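Local coordinates for protein putative tRNA synthase (Salmonella typhimurium, PDB 3DQQ) that probably catalyses the ATP-dependent phosphorylation of 3-oxo-tetronate to 3-oxo-tetronate 4-phosphate, as a member of the four-carbon acid sugar kinase family, at residues Val113-Leu118 / Glu208-Val213; Leu158-Ala161 / Gly165-Gly168. All blocks are in the same frame, centred on the assembly; numbering follows the deposited sequence.

Interaction 1: Val113-Leu118 / Glu208-Val213; sequences VISPAL and EIQGEV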
loop_
_atom_site.group_PDB
_atom_site.type_symbol
_atom_site.label_atom_id
_atom_site.label_comp_id
_atom_site.label_asym_id
_atom_site.label_seq_id
_atom_site.Cartn_x
_atom_site.Cartn_y
_atom_site.Cartn_z
ATOM N N VAL A 113 25.906 0.515 26.365
ATOM C CA VAL A 113 24.538 0.187 26.659
ATOM C C VAL A 113 23.722 0.188 25.418
ATOM O O VAL A 113 24.116 0.783 24.413
ATOM C CB VAL A 113 23.927 1.158 27.657
ATOM C CG1 VAL A 113 24.798 1.214 28.949
ATOM C CG2 VAL A 113 23.698 2.521 26.992
ATOM N N ILE A 114 22.596 -0.516 25.505
ATOM C CA ILE A 114 21.613 -0.620 24.436
ATOM C C ILE A 114 20.298 -0.234 25.052
ATOM O O ILE A 114 19.846 -0.942 25.937
ATOM C CB ILE A 114 21.501 -2.077 23.927
ATOM C CG1 ILE A 114 22.766 -2.467 23.182
ATOM C CG2 ILE A 114 20.297 -2.276 22.995
ATOM C CD1 ILE A 114 22.918 -3.934 22.975
ATOM N N SER A 115 19.685 0.877 24.612
ATOM C CA SER A 115 18.433 1.365 25.200
ATOM C C SER A 115 17.389 1.802 24.173
ATOM O O SER A 115 17.230 2.984 23.898
ATOM C CB SER A 115 18.737 2.525 26.116
ATOM O OG SER A 115 17.619 2.817 26.941
ATOM N N PRO A 116 16.643 0.854 23.614
ATOM C CA PRO A 116 15.641 1.170 22.580
ATOM C C PRO A 116 14.348 1.834 23.052
ATOM O O PRO A 116 13.696 2.509 22.268
ATOM C CB PRO A 116 15.288 -0.179 22.004
ATOM C CG PRO A 116 16.227 -1.120 22.588
ATOM C CD PRO A 116 16.700 -0.581 23.871
ATOM N N ALA A 117 13.979 1.663 24.305
ATOM C CA ALA A 117 12.649 2.073 24.727
ATOM C C ALA A 117 12.316 3.502 24.366
ATOM O O ALA A 117 13.153 4.370 24.440
ATOM C CB ALA A 117 12.492 1.903 26.226
ATOM N N LEU A 118 11.062 3.713 23.995
ATOM C CA LEU A 118 10.426 5.020 23.990
ATOM C C LEU A 118 8.936 4.864 24.461
ATOM O O LEU A 118 7.992 4.772 23.646
ATOM C CB LEU A 118 10.539 5.559 22.579
ATOM C CG LEU A 118 10.008 6.962 22.344
ATOM C CD1 LEU A 118 10.736 8.009 23.200
ATOM C CD2 LEU A 118 10.112 7.191 20.812
ATOM N N GLU A 208 15.007 8.815 32.575
ATOM C CA GLU A 208 15.684 9.881 33.282
ATOM C C GLU A 208 16.782 9.314 34.158
ATOM O O GLU A 208 17.862 9.884 34.248
ATOM C CB GLU A 208 14.721 10.681 34.123
ATOM C CG GLU A 208 13.700 11.510 33.327
ATOM C CD GLU A 208 12.721 12.311 34.237
ATOM O OE1 GLU A 208 12.323 13.440 33.858
ATOM O OE2 GLU A 208 12.360 11.824 35.349
ATOM N N ILE A 209 16.523 8.178 34.794
ATOM C CA ILE A 209 17.543 7.539 35.627
ATOM C C ILE A 209 18.722 7.080 34.758
ATOM O O ILE A 209 19.877 7.199 35.140
ATOM C CB ILE A 209 16.943 6.358 36.410
ATOM C CG1 ILE A 209 15.918 6.887 37.415
ATOM C CG2 ILE A 209 18.026 5.568 37.137
ATOM C CD1 ILE A 209 14.858 5.863 37.885
ATOM N N GLN A 210 18.431 6.552 33.575
ATOM C CA GLN A 210 19.501 6.059 32.719
ATOM C C GLN A 210 20.371 7.239 32.321
ATOM O O GLN A 210 21.596 7.160 32.397
ATOM C CB GLN A 210 18.955 5.388 31.472
ATOM C CG GLN A 210 18.254 4.052 31.635
ATOM C CD GLN A 210 17.624 3.611 30.297
ATOM O OE1 GLN A 210 18.080 4.053 29.246
ATOM N NE2 GLN A 210 16.601 2.740 30.330
ATOM N N GLY A 211 19.702 8.330 31.919
ATOM C CA GLY A 211 20.349 9.573 31.551
ATOM C C GLY A 211 21.264 10.018 32.643
ATOM O O GLY A 211 22.382 10.420 32.405
ATOM N N GLU A 212 20.807 9.913 33.863
ATOM C CA GLU A 212 21.608 10.348 34.972
ATOM C C GLU A 212 22.814 9.447 35.211
ATOM O O GLU A 212 23.857 9.904 35.629
ATOM C CB GLU A 212 20.749 10.383 36.226
ATOM C CG GLU A 212 21.448 11.044 37.428
ATOM C CD GLU A 212 20.455 11.482 38.509
ATOM O OE1 GLU A 212 19.215 11.441 38.204
ATOM O OE2 GLU A 212 20.901 11.868 39.651
ATOM N N VAL A 213 22.645 8.153 34.977
ATOM C CA VAL A 213 23.726 7.200 35.191
ATOM C C VAL A 213 24.777 7.382 34.084
ATOM O O VAL A 213 25.958 7.361 34.368
ATOM C CB VAL A 213 23.180 5.756 35.216
ATOM C CG1 VAL A 213 24.296 4.766 35.251
ATOM C CG2 VAL A 213 22.227 5.584 36.394
#

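Interaction 2: Leu158-Ala161 / Gly165-Gly168; sequences LMEA and GRCG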
loop_
_atom_site.group_PDB
_atom_site.type_symbol
_atom_site.label_atom_id
_atom_site.label_comp_id
_atom_site.label_asym_id
_atom_site.label_seq_id
_atom_site.Cartn_x
_atom_site.Cartn_y
_atom_site.Cartn_z
ATOM N N LEU A 158 18.880 -11.019 20.087
ATOM C CA LEU A 158 18.884 -10.264 18.838
ATOM C C LEU A 158 20.233 -9.626 18.633
ATOM O O LEU A 158 20.726 -9.594 17.490
ATOM C CB LEU A 158 17.840 -9.151 18.850
ATOM C CG LEU A 158 16.391 -9.610 18.735
ATOM C CD1 LEU A 158 15.437 -8.449 18.891
ATOM C CD2 LEU A 158 16.176 -10.308 17.430
ATOM N N MET A 159 20.828 -9.120 19.730
ATOM C CA MET A 159 22.133 -8.459 19.631
ATOM C C MET A 159 23.276 -9.434 19.422
ATOM O O MET A 159 24.122 -9.226 18.561
ATOM C CB MET A 159 22.438 -7.557 20.815
ATOM C CG MET A 159 23.745 -6.772 20.660
ATOM S SD MET A 159 23.769 -5.427 19.423
ATOM C CE MET A 159 25.338 -4.612 19.751
ATOM N N GLU A 160 23.305 -10.497 20.198
ATOM C CA GLU A 160 24.368 -11.474 20.059
ATOM C C GLU A 160 24.416 -12.147 18.678
ATOM O O GLU A 160 25.490 -12.556 18.259
ATOM C CB GLU A 160 24.262 -12.528 21.152
ATOM C CG GLU A 160 24.748 -12.032 22.476
ATOM C CD GLU A 160 24.465 -12.948 23.670
ATOM O OE1 GLU A 160 23.653 -13.917 23.580
ATOM O OE2 GLU A 160 25.081 -12.704 24.726
ATOM N N ALA A 161 23.292 -12.285 17.976
ATOM C CA ALA A 161 23.313 -12.954 16.664
ATOM C C ALA A 161 24.101 -12.105 15.655
ATOM O O ALA A 161 24.681 -12.588 14.698
ATOM C CB ALA A 161 21.889 -13.202 16.178
ATOM N N GLY A 165 30.129 -9.815 20.975
ATOM C CA GLY A 165 30.271 -10.111 22.395
ATOM C C GLY A 165 29.011 -10.610 23.066
ATOM O O GLY A 165 27.987 -10.872 22.437
ATOM N N ARG A 166 29.097 -10.694 24.380
ATOM C CA ARG A 166 27.982 -11.100 25.213
ATOM C C ARG A 166 27.255 -9.910 25.732
ATOM O O ARG A 166 27.868 -8.898 26.097
ATOM C CB ARG A 166 28.475 -11.910 26.379
ATOM C CG ARG A 166 29.069 -13.174 25.898
ATOM C CD ARG A 166 29.196 -14.176 27.031
ATOM N NE ARG A 166 30.120 -13.678 28.054
ATOM C CZ ARG A 166 29.852 -13.512 29.353
ATOM N NH1 ARG A 166 28.635 -13.806 29.875
ATOM N NH2 ARG A 166 30.839 -13.024 30.121
ATOM N N CYS A 167 25.951 -10.068 25.817
ATOM C CA CYS A 167 25.046 -8.998 26.142
ATOM C C CYS A 167 24.235 -9.255 27.407
ATOM O O CYS A 167 23.628 -10.255 27.514
ATOM C CB CYS A 167 24.092 -8.873 24.983
ATOM S SG CYS A 167 22.985 -7.508 25.172
ATOM N N GLY A 168 24.211 -8.319 28.339
ATOM C CA GLY A 168 23.542 -8.465 29.633
ATOM C C GLY A 168 22.279 -7.657 29.706
ATOM O O GLY A 168 21.841 -7.158 28.715
#

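Interaction 1: Val113-Leu118 / Glu208-Val213
Where Ser115 of strand 112-115 faces Gln210 of helix 204-214, the nearest CA atoms across the contact, those of Ser115 and Gln210, are 8.9 Å apart, and the gap is bridged by a single pair of side chains. The hydroxyl of Ser115 donates a hydrogen bond to the amide oxygen of Gln210, with OG and OE1 2.7 Å apart. The donor approaches at a C=O...O angle of 121° and lies 17° off the plane of the carbonyl, well bent away from a head-on approach. Both CB atoms point into the gap. Gln210 crosses most of it: its chain is extended beyond CG, which carries the amide out to the strand, while Ser115 turns OG opposite its own backbone N (chi1 -166°), which sets the hydroxyl toward the helix.

In the sugar-binding N-terminal domain, strand 112-115 runs parallel to its neighbours 196-199 and 219-222, and helix 204-214 lies in the chain between those two strands; the bond thus ties a strand to a helix packed over it. Leu226 of helix 224-235 touches both side chains, and Leu199 and Ala201 also pack on Gln210, so this polar pair is buried among largely apolar groups. The other end of the amide is engaged too: NE2 makes a weak hydrogen bond to the backbone oxygen of Asp200, which would help to fix which way round the amide sits.

Interaction 2: Leu158-Ala161 / Gly165-Gly168
Glu160 of helix 155-160 and Cys167 of strand 167-170 are joined by one hydrogen bond: the carboxylate of Glu160 accepts it from the backbone of Cys167, with N and OE2 3.0 Å apart and a fairly straight N-H...O angle of 161°. The N-H reaches OE2 on its anti side and 25° out of the carboxylate plane. Although its CB is not directed at the strand, Glu160 gets there through an extended chain (chi2 170°) that reaches across to the backbone of Arg166 and Cys167.

Van der Waals contacts line the same side chain. Lower down, CG of Glu160 lies 3.4 Å from the carbonyl O of Gly165, and OE2 lies 3.4 Å from CA of Arg166, so the glutamate meets the backbone of three successive residues. The guanidinium of Arg166 is not its partner: OE2 of Glu160 and NE of Arg166 are 6.1 Å apart, too far for a salt bridge, though the opposite charges may still attract weakly. Arg166 instead makes a cation-pi contact with Tyr194.

Apolar packing is lighter. CB of Met159 approaches SG of Cys167 at 4.4 Å, both residues being buried and directing their CB atoms into the interface.

With only three residues between them, the two segments form a short helix-to-strand connection leading into strand 167-170, the outermost strand on this side within the chain. Tyr196 of the adjacent strand 196-199 packs against both Met159 and Cys167 and its hydroxyl is hydrogen-bonded to N of Gly165, while helix 96-106 meets Met159 through Ile96 and Thr100.

Both interactions lie in the sugar-binding N-terminal domain, their centres about 18 Å apart, and both reach the same run of parallel strands, in which 196-199 lies between 112-115 and the outermost strand 167-170. Along the chain, interaction 2 falls within the 89 residues that separate the two segments of interaction 1. The two meet directly at Ile114, whose CD1 lies 3.8 Å from CG of Met159 and 4.2 Å from SG of Cys167, so the strand that carries Ser115 also packs into the apolar side of interaction 2. Neither contact is near the annotated ATP-binding residues; interaction 1 joins helix 204-214 to the inner strand 112-115, interaction 2 joins helix 155-160 to the outermost strand 167-170.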